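Local coordinates for flagella basal body P-ring formation protein FlgA (Salmonella typhimurium, PDB 3TEE), which assists assembly of the flagellar P-ring in the periplasm, probably acting as a chaperone for the ring protein FlgI, at residues A[74-78]-A[108-112]; A[137-141]-A[167-172]. All coordinates share one frame; numbering follows the deposited sequence.

Interaction 1 of 2, residues A[74-78]-A[108-112]; sequences GNYVA and TVLDI
Val77 and Val109 meet through both backbone and side chains. The amide N of Val77 donates a nearly straight hydrogen bond to Val109 O, 2.9 Å long with an N-H...O angle of 171°, reaching the oxygen tilted 25° from its carbonyl plane. Beside this bond the two valines lie alongside each other, pointing the same way, with Val77 CG2 3.7 Å from Val109 CG1. Ile112 crosses Val77 at about a right angle; its CD1 lies 3.9 Å from Val77 CG2, reached because CG1 stands anti to the backbone N (chi1 -160°). One residue earlier on the strand, Tyr76 CB rests 3.7 Å from Leu110 CD2, while Thr108 CG2 approaches CD1 of the Tyr76 ring obliquely at 4.0 Å. OG1, the other branch of Thr108, is hydrogen-bonded to Pro105 O. Further out, Leu96 touches the Val77 side chain, Lys97 pairs with Tyr76 through the backbone, and Val130 bonds to the backbones of both Val77 and Val109. The arrangement is that of an irregular loop laid against the end of long strand 62-79, which pairs with 94-100, in the chaperone region of the FlgA family, where a SAF-like fold is expected.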
loop_
_atom_site.group_PDB
_atom_site.type_symbol
_atom_site.label_atom_id
_atom_site.label_comp_id
_atom_site.label_asym_id
_atom_site.label_seq_id
_atom_site.Cartn_x
_atom_site.Cartn_y
_atom_site.Cartn_z
ATOM N N GLY A 74 -13.907 13.055 0.016
ATOM C CA GLY A 74 -12.705 13.251 0.804
ATOM C C GLY A 74 -11.491 13.387 -0.090
ATOM O O GLY A 74 -11.606 13.472 -1.321
ATOM N N ASN A 75 -10.310 13.419 0.545
ATOM C CA ASN A 75 -9.056 13.609 -0.159
ATOM C C ASN A 75 -8.464 12.310 -0.713
ATOM O O ASN A 75 -8.643 11.213 -0.167
ATOM C CB ASN A 75 -8.039 14.382 0.726
ATOM C CG ASN A 75 -8.365 15.861 0.905
ATOM O OD1 ASN A 75 -8.961 16.510 0.045
ATOM N ND2 ASN A 75 -7.938 16.451 2.006
ATOM N N TYR A 76 -7.807 12.444 -1.856
ATOM C CA TYR A 76 -7.102 11.341 -2.497
ATOM C C TYR A 76 -5.892 11.963 -3.201
ATOM O O TYR A 76 -5.848 13.177 -3.403
ATOM C CB TYR A 76 -8.010 10.570 -3.475
ATOM C CG TYR A 76 -8.470 11.368 -4.671
ATOM C CD1 TYR A 76 -7.752 11.345 -5.867
ATOM C CD2 TYR A 76 -9.629 12.141 -4.614
ATOM C CE1 TYR A 76 -8.191 12.049 -6.983
ATOM C CE2 TYR A 76 -10.049 12.886 -5.707
ATOM C CZ TYR A 76 -9.324 12.836 -6.890
ATOM O OH TYR A 76 -9.743 13.532 -7.977
ATOM N N VAL A 77 -4.930 11.136 -3.546
ATOM C CA VAL A 77 -3.701 11.595 -4.176
ATOM C C VAL A 77 -3.927 11.614 -5.689
ATOM O O VAL A 77 -4.331 10.604 -6.265
ATOM C CB VAL A 77 -2.474 10.732 -3.730
ATOM C CG1 VAL A 77 -1.174 11.230 -4.385
ATOM C CG2 VAL A 77 -2.334 10.733 -2.196
ATOM N N ALA A 78 -3.638 12.768 -6.323
ATOM C CA ALA A 78 -3.740 12.983 -7.766
ATOM C C ALA A 78 -2.411 13.553 -8.297
ATOM O O ALA A 78 -1.661 14.203 -7.569
ATOM C CB ALA A 78 -4.881 13.966 -8.075
ATOM N N THR A 108 -6.827 3.577 -5.472
ATOM C CA THR A 108 -6.318 4.950 -5.520
ATOM C C THR A 108 -5.710 5.205 -4.146
ATOM O O THR A 108 -6.329 4.877 -3.122
ATOM C CB THR A 108 -7.441 5.971 -5.832
ATOM O OG1 THR A 108 -7.930 5.723 -7.145
ATOM C CG2 THR A 108 -6.958 7.438 -5.729
ATOM N N VAL A 109 -4.520 5.815 -4.123
ATOM C CA VAL A 109 -3.854 6.189 -2.882
ATOM C C VAL A 109 -4.665 7.316 -2.215
ATOM O O VAL A 109 -5.014 8.297 -2.872
ATOM C CB VAL A 109 -2.374 6.597 -3.118
ATOM C CG1 VAL A 109 -1.727 7.055 -1.814
ATOM C CG2 VAL A 109 -1.575 5.449 -3.737
ATOM N N LEU A 110 -4.974 7.169 -0.916
ATOM C CA LEU A 110 -5.752 8.189 -0.213
ATOM C C LEU A 110 -4.893 9.014 0.728
ATOM O O LEU A 110 -5.157 10.202 0.954
ATOM C CB LEU A 110 -6.929 7.555 0.554
ATOM C CG LEU A 110 -7.905 6.701 -0.254
ATOM C CD1 LEU A 110 -8.964 6.107 0.647
ATOM C CD2 LEU A 110 -8.532 7.490 -1.417
ATOM N N ASP A 111 -3.850 8.384 1.249
ATOM C CA ASP A 111 -2.942 8.970 2.216
ATOM C C ASP A 111 -1.648 9.335 1.532
ATOM O O ASP A 111 -0.959 8.461 1.021
ATOM C CB ASP A 111 -2.722 7.961 3.355
ATOM C CG ASP A 111 -1.648 8.296 4.367
ATOM O OD1 ASP A 111 -1.133 7.356 5.008
ATOM O OD2 ASP A 111 -1.337 9.502 4.538
ATOM N N ILE A 112 -1.311 10.625 1.546
ATOM C CA ILE A 112 -0.107 11.186 0.942
ATOM C C ILE A 112 1.192 10.521 1.462
ATOM O O ILE A 112 2.190 10.493 0.752
ATOM C CB ILE A 112 -0.124 12.729 1.126
ATOM C CG1 ILE A 112 0.796 13.469 0.143
ATOM C CG2 ILE A 112 0.113 13.139 2.592
ATOM C CD1 ILE A 112 0.282 13.536 -1.320
#

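Interaction 2 of 2, residues A[137-141]-A[167-172]; sequences QAWRV and NAAVAQ
Trp139 sets its CG beside the backbone N, anti to the carbonyl carbon (chi1 -58°), and this lays the indole against Asn167 CB, which stands over one face. CB is 3.4 Å from the centroid of the five-membered ring, almost on its normal, a close CH-pi contact. The chi1 of Asn167 (-64°) directs its amide, nearly parallel to the indole, over the NE1 and CD1 side, and OD1 is hydrogen-bonded to the backbone N of Ala143. At the ring's edge, near its plane, Gln172 OE1 comes within 3.3 Å of Trp139 CZ3. In the type II turn from Ala169 to Gln172, Gln172 N bonds back to Ala169 O; an additional, straight side-chain bond from Ala169 N to Gln172 OE1, 2.9 Å long, positions that oxygen at the ring edge. Arg136 adds a cation-pi contact to the indole.

Beyond the tryptophan the backbones join in a classic beta bulge: Arg140 and Val141 both face Ala168. Val141 N gives Ala168 O a straight bond, whereas the one from Arg140 N to the same oxygen is weak, bent to 121°. Ala168 N returns a bond to Val141 O at 2.8 Å, completing a single antiparallel bridge. The bulge ties the chain leaving strand 135-137 to the loop between strands 157-164 and 173-178 of the five-stranded sheet, and Val188 of that sheet touches the side chains of Arg140, Val141 and Ala168.

At the outer end, Ala169 CB sits 3.4 Å from Ala138 O, and a water donates to this carbonyl and weakly accepts from Val170 N. Val170 CG2 lies 3.8 Å from Arg140 CB, crossing the arginine's aliphatic part, whose chain then bends at chi2 and delivers NE to Ser190 O.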
loop_
_atom_site.group_PDB
_atom_site.type_symbol
_atom_site.label_atom_id
_atom_site.label_comp_id
_atom_site.label_asym_id
_atom_site.label_seq_id
_atom_site.Cartn_x
_atom_site.Cartn_y
_atom_site.Cartn_z
ATOM N N GLN A 137 8.135 1.176 -5.201
ATOM C CA GLN A 137 9.059 1.841 -4.284
ATOM C C GLN A 137 10.321 2.160 -5.051
ATOM O O GLN A 137 10.623 1.477 -6.034
ATOM C CB GLN A 137 9.361 0.976 -3.038
ATOM C CG GLN A 137 8.394 1.237 -1.878
ATOM C CD GLN A 137 8.358 2.685 -1.435
ATOM O OE1 GLN A 137 9.312 3.215 -0.853
ATOM N NE2 GLN A 137 7.253 3.361 -1.715
ATOM N N ALA A 138 11.041 3.214 -4.640
ATOM C CA ALA A 138 12.288 3.609 -5.288
ATOM C C ALA A 138 13.352 2.507 -5.130
ATOM O O ALA A 138 13.259 1.685 -4.212
ATOM C CB ALA A 138 12.803 4.904 -4.679
ATOM N N TRP A 139 14.341 2.482 -6.024
ATOM C CA TRP A 139 15.415 1.497 -5.906
ATOM C C TRP A 139 16.457 2.027 -4.931
ATOM O O TRP A 139 17.064 3.067 -5.196
ATOM C CB TRP A 139 16.071 1.211 -7.261
ATOM C CG TRP A 139 15.165 0.718 -8.358
ATOM C CD1 TRP A 139 15.204 1.095 -9.667
ATOM C CD2 TRP A 139 14.177 -0.323 -8.267
ATOM N NE1 TRP A 139 14.306 0.356 -10.399
ATOM C CE2 TRP A 139 13.652 -0.512 -9.563
ATOM C CE3 TRP A 139 13.707 -1.138 -7.223
ATOM C CZ2 TRP A 139 12.680 -1.480 -9.844
ATOM C CZ3 TRP A 139 12.720 -2.080 -7.494
ATOM C CH2 TRP A 139 12.199 -2.226 -8.788
ATOM N N ARG A 140 16.652 1.344 -3.795
ATOM C CA ARG A 140 17.697 1.733 -2.838
ATOM C C ARG A 140 19.038 1.285 -3.433
ATOM O O ARG A 140 20.048 1.983 -3.315
ATOM C CB ARG A 140 17.455 1.089 -1.452
ATOM C CG ARG A 140 18.457 1.493 -0.356
ATOM C CD ARG A 140 18.422 2.975 -0.017
ATOM N NE ARG A 140 19.606 3.428 0.723
ATOM C CZ ARG A 140 20.728 3.870 0.161
ATOM N NH1 ARG A 140 20.856 3.888 -1.159
ATOM N NH2 ARG A 140 21.734 4.283 0.916
ATOM N N VAL A 141 19.009 0.147 -4.137
ATOM C CA VAL A 141 20.165 -0.422 -4.805
ATOM C C VAL A 141 19.838 -0.512 -6.298
ATOM O O VAL A 141 18.771 -1.005 -6.664
ATOM C CB VAL A 141 20.520 -1.791 -4.147
ATOM C CG1 VAL A 141 21.310 -2.686 -5.076
ATOM C CG2 VAL A 141 21.255 -1.590 -2.826
ATOM N N ASN A 167 18.113 -4.194 -9.705
ATOM C CA ASN A 167 17.526 -3.066 -8.989
ATOM C C ASN A 167 16.734 -3.627 -7.851
ATOM O O ASN A 167 16.092 -4.670 -8.003
ATOM C CB ASN A 167 16.603 -2.261 -9.914
ATOM C CG ASN A 167 17.327 -1.623 -11.064
ATOM O OD1 ASN A 167 18.353 -0.960 -10.886
ATOM N ND2 ASN A 167 16.804 -1.809 -12.272
ATOM N N ALA A 168 16.814 -2.984 -6.680
ATOM C CA ALA A 168 16.090 -3.481 -5.524
ATOM C C ALA A 168 15.788 -2.384 -4.551
ATOM O O ALA A 168 16.643 -1.544 -4.270
ATOM C CB ALA A 168 16.873 -4.602 -4.833
ATOM N N ALA A 169 14.566 -2.408 -4.020
ATOM C CA ALA A 169 14.096 -1.483 -2.989
ATOM C C ALA A 169 14.525 -2.057 -1.634
ATOM O O ALA A 169 14.981 -3.207 -1.575
ATOM C CB ALA A 169 12.569 -1.381 -3.046
ATOM N N VAL A 170 14.369 -1.265 -0.545
ATOM C CA VAL A 170 14.626 -1.684 0.841
ATOM C C VAL A 170 13.729 -2.910 1.094
ATOM O O VAL A 170 12.597 -2.951 0.592
ATOM C CB VAL A 170 14.360 -0.531 1.854
ATOM C CG1 VAL A 170 14.477 -1.003 3.308
ATOM C CG2 VAL A 170 15.294 0.656 1.604
ATOM N N ALA A 171 14.276 -3.945 1.775
ATOM C CA ALA A 171 13.610 -5.216 2.098
ATOM C C ALA A 171 13.408 -6.162 0.894
ATOM O O ALA A 171 12.891 -7.274 1.064
ATOM C CB ALA A 171 12.310 -4.990 2.889
ATOM N N GLN A 172 13.882 -5.760 -0.306
ATOM C CA GLN A 172 13.827 -6.625 -1.485
ATOM C C GLN A 172 15.194 -7.333 -1.649
ATOM O O GLN A 172 16.223 -6.813 -1.206
ATOM C CB GLN A 172 13.512 -5.827 -2.760
ATOM C CG GLN A 172 12.073 -5.303 -2.853
ATOM C CD GLN A 172 11.711 -4.885 -4.268
ATOM O OE1 GLN A 172 12.499 -4.253 -4.994
ATOM N NE2 GLN A 172 10.496 -5.214 -4.686
HETATM O O HOH W 1 13.957 2.071 -1.210
#

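How the interactions relate
Interactions 1 and 2 lie in series along the chain, with centres 24 Å apart and nearest atoms about 9 Å apart, and they do not touch. The small sheet of strands 118-120 and 135-137 comes between them in sequence: 108-112 precedes its first strand, and 137-141 starts at the end of its second. Asp117, just ahead of strand 118-120, pairs through its backbone with Ala138. Interaction 1 packs the loop 108-112 on strand 62-79 of the sheet it forms with 94-100; interaction 2 lies at the junction with the five-stranded sheet. Neither borders a known active site; glycerol, probably from crystallisation, lies about 4 Å from the Thr108 side chain, and one lies about 5 Å from that of Trp139.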